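Local coordinates for protein uricase (Arthrobacter globiformis, PDB 2YZE) that catalyses the oxidation of uric acid to 5-hydroxyisourate, using molecular oxygen and water and releasing hydrogen peroxide, on the pathway to (S)-allantoin, at residues T159-H164 against R180-D185; A221-M226 against G277-T282. All coordinates share one frame; numbering follows the deposited sequence.

Contact 1 of 2, residues T159-H164 against R180-D185; sequences TGSEFH and RILATD. With NOB ((dihydroxyboranyloxy-hydroxy-boranyl)oxylithium), chain I.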
ATOM      1  N   THR A 159     -23.212  16.253   9.575  1.00 25.64           N
ATOM      2  CA  THR A 159     -24.605  16.110   9.995  1.00 25.77           C
ATOM      3  C   THR A 159     -25.468  16.125   8.731  1.00 26.99           C
ATOM      4  O   THR A 159     -24.943  16.236   7.623  1.00 28.58           O
ATOM      5  CB  THR A 159     -25.037  17.245  10.983  1.00 27.35           C
ATOM      6  OG1 THR A 159     -26.268  16.878  11.619  1.00 26.87           O
ATOM      7  CG2 THR A 159     -25.234  18.579  10.253  1.00 23.89           C
ATOM      8  N   GLY A 160     -26.782  16.000   8.876  1.00 27.03           N
ATOM      9  CA  GLY A 160     -27.628  15.994   7.694  1.00 25.70           C
ATOM     10  C   GLY A 160     -27.632  14.621   7.043  1.00 27.16           C
ATOM     11  O   GLY A 160     -27.678  14.480   5.813  1.00 27.59           O
ATOM     12  N   SER A 161     -27.555  13.599   7.883  1.00 23.85           N
ATOM     13  CA  SER A 161     -27.571  12.221   7.434  1.00 23.53           C
ATOM     14  C   SER A 161     -28.292  11.394   8.487  1.00 22.34           C
ATOM     15  O   SER A 161     -28.008  11.507   9.679  1.00 21.47           O
ATOM     16  CB  SER A 161     -26.148  11.697   7.247  1.00 24.13           C
ATOM     17  OG  SER A 161     -26.158  10.303   6.991  1.00 26.38           O
ATOM     18  N   GLU A 162     -29.234  10.575   8.038  1.00 22.14           N
ATOM     19  CA  GLU A 162     -30.011   9.723   8.927  1.00 22.28           C
ATOM     20  C   GLU A 162     -30.052   8.311   8.371  1.00 21.85           C
ATOM     21  O   GLU A 162     -29.685   8.068   7.217  1.00 21.10           O
ATOM     22  CB  GLU A 162     -31.455  10.223   9.023  1.00 22.93           C
ATOM     23  CG  GLU A 162     -31.611  11.668   9.405  1.00 26.51           C
ATOM     24  CD  GLU A 162     -33.069  12.103   9.436  1.00 29.60           C
ATOM     25  OE1 GLU A 162     -33.916  11.334   9.940  1.00 29.46           O
ATOM     26  OE2 GLU A 162     -33.368  13.218   8.966  1.00 29.56           O
ATOM     27  N   PHE A 163     -30.488   7.380   9.210  1.00 21.26           N
ATOM     28  CA  PHE A 163     -30.660   5.995   8.801  1.00 21.58           C
ATOM     29  C   PHE A 163     -31.584   5.317   9.791  1.00 20.80           C
ATOM     30  O   PHE A 163     -31.185   4.962  10.901  1.00 20.31           O
ATOM     31  CB  PHE A 163     -29.343   5.227   8.721  1.00 20.21           C
ATOM     32  CG  PHE A 163     -29.481   3.897   8.026  1.00 20.11           C
ATOM     33  CD1 PHE A 163     -30.019   3.827   6.740  1.00 24.12           C
ATOM     34  CD2 PHE A 163     -29.121   2.716   8.661  1.00 20.40           C
ATOM     35  CE1 PHE A 163     -30.203   2.591   6.097  1.00 21.79           C
ATOM     36  CE2 PHE A 163     -29.299   1.481   8.031  1.00 21.96           C
ATOM     37  CZ  PHE A 163     -29.843   1.422   6.742  1.00 21.71           C
ATOM     38  N   HIS A 164     -32.832   5.156   9.374  1.00 20.62           N
ATOM     39  CA  HIS A 164     -33.851   4.541  10.202  1.00 20.53           C
ATOM     40  C   HIS A 164     -34.896   3.883   9.312  1.00 21.20           C
ATOM     41  O   HIS A 164     -34.883   4.053   8.090  1.00 21.47           O
ATOM     42  CB  HIS A 164     -34.494   5.612  11.093  1.00 19.22           C
ATOM     43  CG  HIS A 164     -34.892   6.853  10.355  1.00 19.39           C
ATOM     44  ND1 HIS A 164     -35.969   6.899   9.494  1.00 21.06           N
ATOM     45  CD2 HIS A 164     -34.342   8.091  10.333  1.00 19.24           C
ATOM     46  CE1 HIS A 164     -36.065   8.110   8.975  1.00 20.73           C
ATOM     47  NE2 HIS A 164     -35.089   8.853   9.468  1.00 20.38           N
ATOM     48  N   ARG A 180     -26.040  11.386  11.999  1.00 20.55           N
ATOM     49  CA  ARG A 180     -24.819  10.599  11.960  1.00 20.49           C
ATOM     50  C   ARG A 180     -23.896  11.192  10.912  1.00 20.15           C
ATOM     51  O   ARG A 180     -24.304  12.031  10.115  1.00 21.55           O
ATOM     52  CB  ARG A 180     -25.119   9.144  11.576  1.00 19.29           C
ATOM     53  CG  ARG A 180     -25.601   8.984  10.131  1.00 17.42           C
ATOM     54  CD  ARG A 180     -25.704   7.533   9.695  1.00 21.28           C
ATOM     55  NE  ARG A 180     -26.067   7.441   8.281  1.00 20.46           N
ATOM     56  CZ  ARG A 180     -26.132   6.312   7.585  1.00 21.26           C
ATOM     57  NH1 ARG A 180     -25.859   5.147   8.164  1.00 22.00           N
ATOM     58  NH2 ARG A 180     -26.451   6.351   6.294  1.00 20.24           N
ATOM     59  N   ILE A 181     -22.644  10.763  10.932  1.00 20.70           N
ATOM     60  CA  ILE A 181     -21.681  11.219   9.946  1.00 19.64           C
ATOM     61  C   ILE A 181     -21.840  10.311   8.727  1.00 18.71           C
ATOM     62  O   ILE A 181     -22.093   9.116   8.862  1.00 16.31           O
ATOM     63  CB  ILE A 181     -20.232  11.087  10.467  1.00 20.80           C
ATOM     64  CG1 ILE A 181     -19.911  12.249  11.415  1.00 21.49           C
ATOM     65  CG2 ILE A 181     -19.248  11.047   9.295  1.00 19.78           C
ATOM     66  CD1 ILE A 181     -18.497  12.199  11.973  1.00 25.52           C
ATOM     67  N   LEU A 182     -21.722  10.890   7.543  1.00 17.31           N
ATOM     68  CA  LEU A 182     -21.799  10.116   6.308  1.00 17.60           C
ATOM     69  C   LEU A 182     -20.504  10.440   5.582  1.00 16.35           C
ATOM     70  O   LEU A 182     -20.320  11.559   5.111  1.00 18.01           O
ATOM     71  CB  LEU A 182     -23.000  10.548   5.456  1.00 18.26           C
ATOM     72  CG  LEU A 182     -23.152   9.824   4.109  1.00 20.52           C
ATOM     73  CD1 LEU A 182     -23.413   8.344   4.335  1.00 19.91           C
ATOM     74  CD2 LEU A 182     -24.293  10.440   3.321  1.00 19.85           C
ATOM     75  N   ALA A 183     -19.594   9.478   5.529  1.00 17.59           N
ATOM     76  CA  ALA A 183     -18.311   9.677   4.861  1.00 20.00           C
ATOM     77  C   ALA A 183     -18.109   8.582   3.822  1.00 20.13           C
ATOM     78  O   ALA A 183     -18.439   7.415   4.059  1.00 17.95           O
ATOM     79  CB  ALA A 183     -17.179   9.643   5.882  1.00 19.51           C
ATOM     80  N   THR A 184     -17.560   8.953   2.671  1.00 19.21           N
ATOM     81  CA  THR A 184     -17.338   7.978   1.620  1.00 19.66           C
ATOM     82  C   THR A 184     -16.201   8.409   0.700  1.00 21.09           C
ATOM     83  O   THR A 184     -15.687   9.521   0.818  1.00 21.34           O
ATOM     84  CB  THR A 184     -18.640   7.773   0.786  1.00 20.40           C
ATOM     85  OG1 THR A 184     -18.452   6.710  -0.151  1.00 19.77           O
ATOM     86  CG2 THR A 184     -19.005   9.035   0.023  1.00 20.81           C
ATOM     87  N   ASP A 185     -15.795   7.503  -0.186  1.00 22.07           N
ATOM     88  CA  ASP A 185     -14.752   7.776  -1.174  1.00 23.83           C
ATOM     89  C   ASP A 185     -15.503   7.766  -2.492  1.00 23.17           C
ATOM     90  O   ASP A 185     -16.028   6.734  -2.895  1.00 24.49           O
ATOM     91  CB  ASP A 185     -13.694   6.671  -1.216  1.00 25.65           C
ATOM     92  CG  ASP A 185     -12.815   6.646   0.012  1.00 30.29           C
ATOM     93  OD1 ASP A 185     -12.609   7.714   0.627  1.00 32.01           O
ATOM     94  OD2 ASP A 185     -12.312   5.552   0.350  1.00 33.83           O
TER
HETATM   95  B1  NOB I 403     -26.885   2.351   4.774  1.00 32.07           B
HETATM   96  B2  NOB I 403     -25.177   1.424   6.488  1.00 33.32           B
HETATM   97  OB1 NOB I 403     -27.343   1.094   3.977  1.00 30.03           O
HETATM   98  OB2 NOB I 403     -26.185   2.626   6.146  1.00 32.55           O
HETATM   99  OB3 NOB I 403     -26.999   3.809   4.249  1.00 30.76           O
HETATM  100  OB4 NOB I 403     -23.818   1.011   5.768  1.00 34.10           O
HETATM  101  OB5 NOB I 403     -25.697   0.468   7.635  1.00 30.90           O
HETATM  102 LI   NOB I 403     -26.854  -0.170   6.140  1.00 25.77          LI
HETATM  103  O   HOH W   1     -27.660   8.780   5.451  1.00 22.36           O
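Two torsions bring Arg180 and Ser161 together: CG of Arg180 sits between its backbone N and carbonyl carbon (chi1 68°), with the chain then extended to NE, while OG of Ser161 is turned anti to the serine N. Arg180 NE consequently donates to Ser161 OG over 3.1 Å, with the oxygen lying close to the guanidinium plane. The backbones are tied at the same place, Arg180 N donating to Ser161 O at 3.0 Å. One water links Ser161 OG, Glu162 O and Arg180 NH2, accepting from the last, so serine and water together hold the NE/NH2 edge of the guanidinium.

Over one face of that guanidinium lies CB of Phe163, 3.5 Å above the plane, and the ring beyond is nearly parallel, at 9° to it. Because the ring is displaced toward the ligand, its own face covers the borate-like group, whose OB2 stands over the ring centre. At the far end Arg180 NH1 reaches the same OB2 at 3.2 Å in a nearly straight bond (170°); the bond from NH2 to OB3 is weak. Phe163 and Arg180 are both urate-binding residues, and together they form one wall of the uricase substrate pocket, here occupied by the bound group.

Contact 2 of 2, residues A221-M226 against G277-T282; sequences ALQQTM and GLIEAT. With NOB ((dihydroxyboranyloxy-hydroxy-boranyl)oxylithium), chain I.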
ATOM      1  N   ALA A 221     -30.288   7.628   3.492  1.00 20.45           N
ATOM      2  CA  ALA A 221     -29.567   6.397   3.195  1.00 20.16           C
ATOM      3  C   ALA A 221     -28.493   6.717   2.159  1.00 20.16           C
ATOM      4  O   ALA A 221     -28.667   7.606   1.331  1.00 19.44           O
ATOM      5  CB  ALA A 221     -30.517   5.350   2.648  1.00 21.39           C
ATOM      6  N   LEU A 222     -27.380   6.001   2.211  1.00 20.94           N
ATOM      7  CA  LEU A 222     -26.307   6.233   1.250  1.00 22.73           C
ATOM      8  C   LEU A 222     -26.856   5.946  -0.146  1.00 21.05           C
ATOM      9  O   LEU A 222     -26.458   6.585  -1.124  1.00 21.96           O
ATOM     10  CB  LEU A 222     -25.123   5.306   1.528  1.00 22.86           C
ATOM     11  CG  LEU A 222     -23.713   5.894   1.389  1.00 27.74           C
ATOM     12  CD1 LEU A 222     -22.741   4.759   1.140  1.00 23.97           C
ATOM     13  CD2 LEU A 222     -23.642   6.912   0.259  1.00 22.71           C
ATOM     14  N   GLN A 223     -27.768   4.979  -0.231  1.00 20.16           N
ATOM     15  CA  GLN A 223     -28.377   4.615  -1.513  1.00 20.60           C
ATOM     16  C   GLN A 223     -29.078   5.822  -2.133  1.00 19.90           C
ATOM     17  O   GLN A 223     -28.980   6.045  -3.337  1.00 18.27           O
ATOM     18  CB  GLN A 223     -29.388   3.462  -1.345  1.00 20.95           C
ATOM     19  CG  GLN A 223     -28.758   2.089  -1.087  1.00 22.46           C
ATOM     20  CD  GLN A 223     -28.532   1.807   0.389  1.00 21.35           C
ATOM     21  OE1 GLN A 223     -28.324   2.721   1.179  1.00 21.28           O
ATOM     22  NE2 GLN A 223     -28.561   0.531   0.761  1.00 21.32           N
ATOM     23  N   GLN A 224     -29.769   6.603  -1.303  1.00 18.94           N
ATOM     24  CA  GLN A 224     -30.496   7.785  -1.772  1.00 20.81           C
ATOM     25  C   GLN A 224     -29.538   8.877  -2.238  1.00 20.38           C
ATOM     26  O   GLN A 224     -29.737   9.491  -3.287  1.00 20.31           O
ATOM     27  CB  GLN A 224     -31.383   8.350  -0.654  1.00 22.17           C
ATOM     28  CG  GLN A 224     -32.320   9.474  -1.113  1.00 25.93           C
ATOM     29  CD  GLN A 224     -32.883  10.289   0.044  1.00 30.45           C
ATOM     30  OE1 GLN A 224     -33.902  10.972  -0.097  1.00 32.80           O
ATOM     31  NE2 GLN A 224     -32.213  10.233   1.189  1.00 29.09           N
ATOM     32  N   THR A 225     -28.516   9.130  -1.429  1.00 20.00           N
ATOM     33  CA  THR A 225     -27.504  10.128  -1.746  1.00 19.47           C
ATOM     34  C   THR A 225     -26.843   9.768  -3.087  1.00 20.27           C
ATOM     35  O   THR A 225     -26.574  10.639  -3.916  1.00 21.55           O
ATOM     36  CB  THR A 225     -26.433  10.182  -0.620  1.00 19.54           C
ATOM     37  OG1 THR A 225     -27.021  10.744   0.564  1.00 20.50           O
ATOM     38  CG2 THR A 225     -25.213  11.019  -1.046  1.00 17.01           C
ATOM     39  N   MET A 226     -26.596   8.482  -3.296  1.00 18.65           N
ATOM     40  CA  MET A 226     -25.969   8.021  -4.529  1.00 19.07           C
ATOM     41  C   MET A 226     -26.889   8.194  -5.732  1.00 20.63           C
ATOM     42  O   MET A 226     -26.458   8.624  -6.805  1.00 20.48           O
ATOM     43  CB  MET A 226     -25.560   6.552  -4.393  1.00 19.29           C
ATOM     44  CG  MET A 226     -24.928   5.968  -5.649  1.00 22.25           C
ATOM     45  SD  MET A 226     -24.260   4.316  -5.385  1.00 24.47           S
ATOM     46  CE  MET A 226     -25.768   3.427  -4.935  1.00 25.17           C
ATOM     47  N   GLY A 277     -19.489  -0.369   4.878  1.00 17.61           N
ATOM     48  CA  GLY A 277     -20.603  -0.651   3.999  1.00 19.39           C
ATOM     49  C   GLY A 277     -20.110  -0.349   2.593  1.00 18.42           C
ATOM     50  O   GLY A 277     -19.253   0.516   2.400  1.00 19.15           O
ATOM     51  N   LEU A 278     -20.608  -1.082   1.610  1.00 17.71           N
ATOM     52  CA  LEU A 278     -20.221  -0.835   0.225  1.00 17.02           C
ATOM     53  C   LEU A 278     -21.516  -0.773  -0.557  1.00 17.56           C
ATOM     54  O   LEU A 278     -22.184  -1.792  -0.742  1.00 16.74           O
ATOM     55  CB  LEU A 278     -19.340  -1.959  -0.310  1.00 17.60           C
ATOM     56  CG  LEU A 278     -18.857  -1.786  -1.755  1.00 20.03           C
ATOM     57  CD1 LEU A 278     -18.138  -0.439  -1.923  1.00 21.75           C
ATOM     58  CD2 LEU A 278     -17.932  -2.938  -2.110  1.00 20.36           C
ATOM     59  N   ILE A 279     -21.883   0.433  -0.983  1.00 18.56           N
ATOM     60  CA  ILE A 279     -23.121   0.643  -1.731  1.00 21.41           C
ATOM     61  C   ILE A 279     -22.779   0.964  -3.183  1.00 19.78           C
ATOM     62  O   ILE A 279     -22.002   1.884  -3.452  1.00 20.11           O
ATOM     63  CB  ILE A 279     -23.946   1.799  -1.102  1.00 22.66           C
ATOM     64  CG1 ILE A 279     -24.648   1.322   0.176  1.00 22.71           C
ATOM     65  CG2 ILE A 279     -25.000   2.284  -2.078  1.00 26.46           C
ATOM     66  CD1 ILE A 279     -23.732   0.805   1.269  1.00 20.74           C
ATOM     67  N   GLU A 280     -23.348   0.202  -4.114  1.00 19.94           N
ATOM     68  CA  GLU A 280     -23.059   0.407  -5.530  1.00 21.48           C
ATOM     69  C   GLU A 280     -24.312   0.411  -6.395  1.00 22.83           C
ATOM     70  O   GLU A 280     -25.272  -0.317  -6.128  1.00 20.82           O
ATOM     71  CB  GLU A 280     -22.103  -0.684  -6.018  1.00 26.10           C
ATOM     72  CG  GLU A 280     -21.063  -1.082  -4.975  1.00 29.14           C
ATOM     73  CD  GLU A 280     -20.015  -2.033  -5.516  1.00 31.24           C
ATOM     74  OE1 GLU A 280     -19.044  -1.554  -6.138  1.00 35.20           O
ATOM     75  OE2 GLU A 280     -20.168  -3.257  -5.326  1.00 31.77           O
ATOM     76  N   ALA A 281     -24.305   1.232  -7.438  1.00 22.29           N
ATOM     77  CA  ALA A 281     -25.460   1.302  -8.316  1.00 23.07           C
ATOM     78  C   ALA A 281     -25.156   1.952  -9.654  1.00 25.15           C
ATOM     79  O   ALA A 281     -24.173   2.679  -9.807  1.00 22.96           O
ATOM     80  CB  ALA A 281     -26.592   2.050  -7.635  1.00 21.35           C
ATOM     81  N   THR A 282     -26.025   1.671 -10.615  1.00 25.17           N
ATOM     82  CA  THR A 282     -25.922   2.215 -11.956  1.00 24.47           C
ATOM     83  C   THR A 282     -27.161   3.061 -12.183  1.00 25.04           C
ATOM     84  O   THR A 282     -28.283   2.589 -11.994  1.00 24.72           O
ATOM     85  CB  THR A 282     -25.927   1.105 -13.022  1.00 26.13           C
ATOM     86  OG1 THR A 282     -24.886   0.165 -12.752  1.00 26.96           O
ATOM     87  CG2 THR A 282     -25.720   1.702 -14.406  1.00 27.08           C
TER
HETATM   88  B1  NOB I 403     -26.885   2.351   4.774  1.00 32.07           B
HETATM   89  B2  NOB I 403     -25.177   1.424   6.488  1.00 33.32           B
HETATM   90  OB1 NOB I 403     -27.343   1.094   3.977  1.00 30.03           O
HETATM   91  OB2 NOB I 403     -26.185   2.626   6.146  1.00 32.55           O
HETATM   92  OB3 NOB I 403     -26.999   3.809   4.249  1.00 30.76           O
HETATM   93  OB4 NOB I 403     -23.818   1.011   5.768  1.00 34.10           O
HETATM   94  OB5 NOB I 403     -25.697   0.468   7.635  1.00 30.90           O
HETATM   95 LI   NOB I 403     -26.854  -0.170   6.140  1.00 25.77          LI
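Ile279 on strand 277-282 meets Leu222, Gln223 and Met226 of helix 222-226 and forms the densely packed part of this contact. Its CB faces CD1 of Leu222 at 3.9 Å, and its CG2 lies the same 3.9 Å from CG of Gln223, whose chain crosses it at about a right angle. CG1 of Ile279, anti to its carbonyl carbon, reaches CD of Gln223 at 3.9 Å. Met226 projects from the helix toward the strand: CG anti to the backbone N (chi1 178°) and an extended second torsion carry its sulfur to the strand backbone, where SD is 3.7 Å from Ala281 N. The modelled CE is too close to its carbon neighbours, so the exact position of that methyl is doubtful.

No hydrogen bond joins the segments. The axes are 8.8 Å apart at closest approach and inclined by 35°, a spacing bridged by side chains, with Met226 reaching the strand backbone. The other face of the strand is more open: Leu278 and Glu280 point away from the helix and are partly exposed, and Glu280, the polar member, is hydrogen-bonded to Ser246 and to Gln19 of a neighbouring subunit.

Toward the ligand, the start of the helix contributes Leu222 N, which donates to OB3 over 3.0 Å at an angle of 176°. Gln223 is a urate-binding residue beside the same group. The arrangement is a helix packed on an antiparallel sheet that continues into the neighbouring subunit, with the helix N-terminus opening onto the uricase active site.

Overall arrangement
Contact 1 is partly buried, about 23 Å from the chain centre, and its polar bonds join two loop residues, Ser161 and Arg180, the latter just before strand 182-192. Contact 2 is buried, about 16 Å from that centre, and sets a helix against strand 276-285 mainly through apolar side chains. Both reach one antiparallel sheet, in which strand 240-254 lies between the two strands, and their centres are 12 Å apart. They meet directly where Leu182 CD1 packs on Leu222 CG at 3.8 Å. The bound group touches both contacts and is also hydrogen-bonded to Thr67 OG1 of a neighbouring subunit, so the site is completed across the subunit interface.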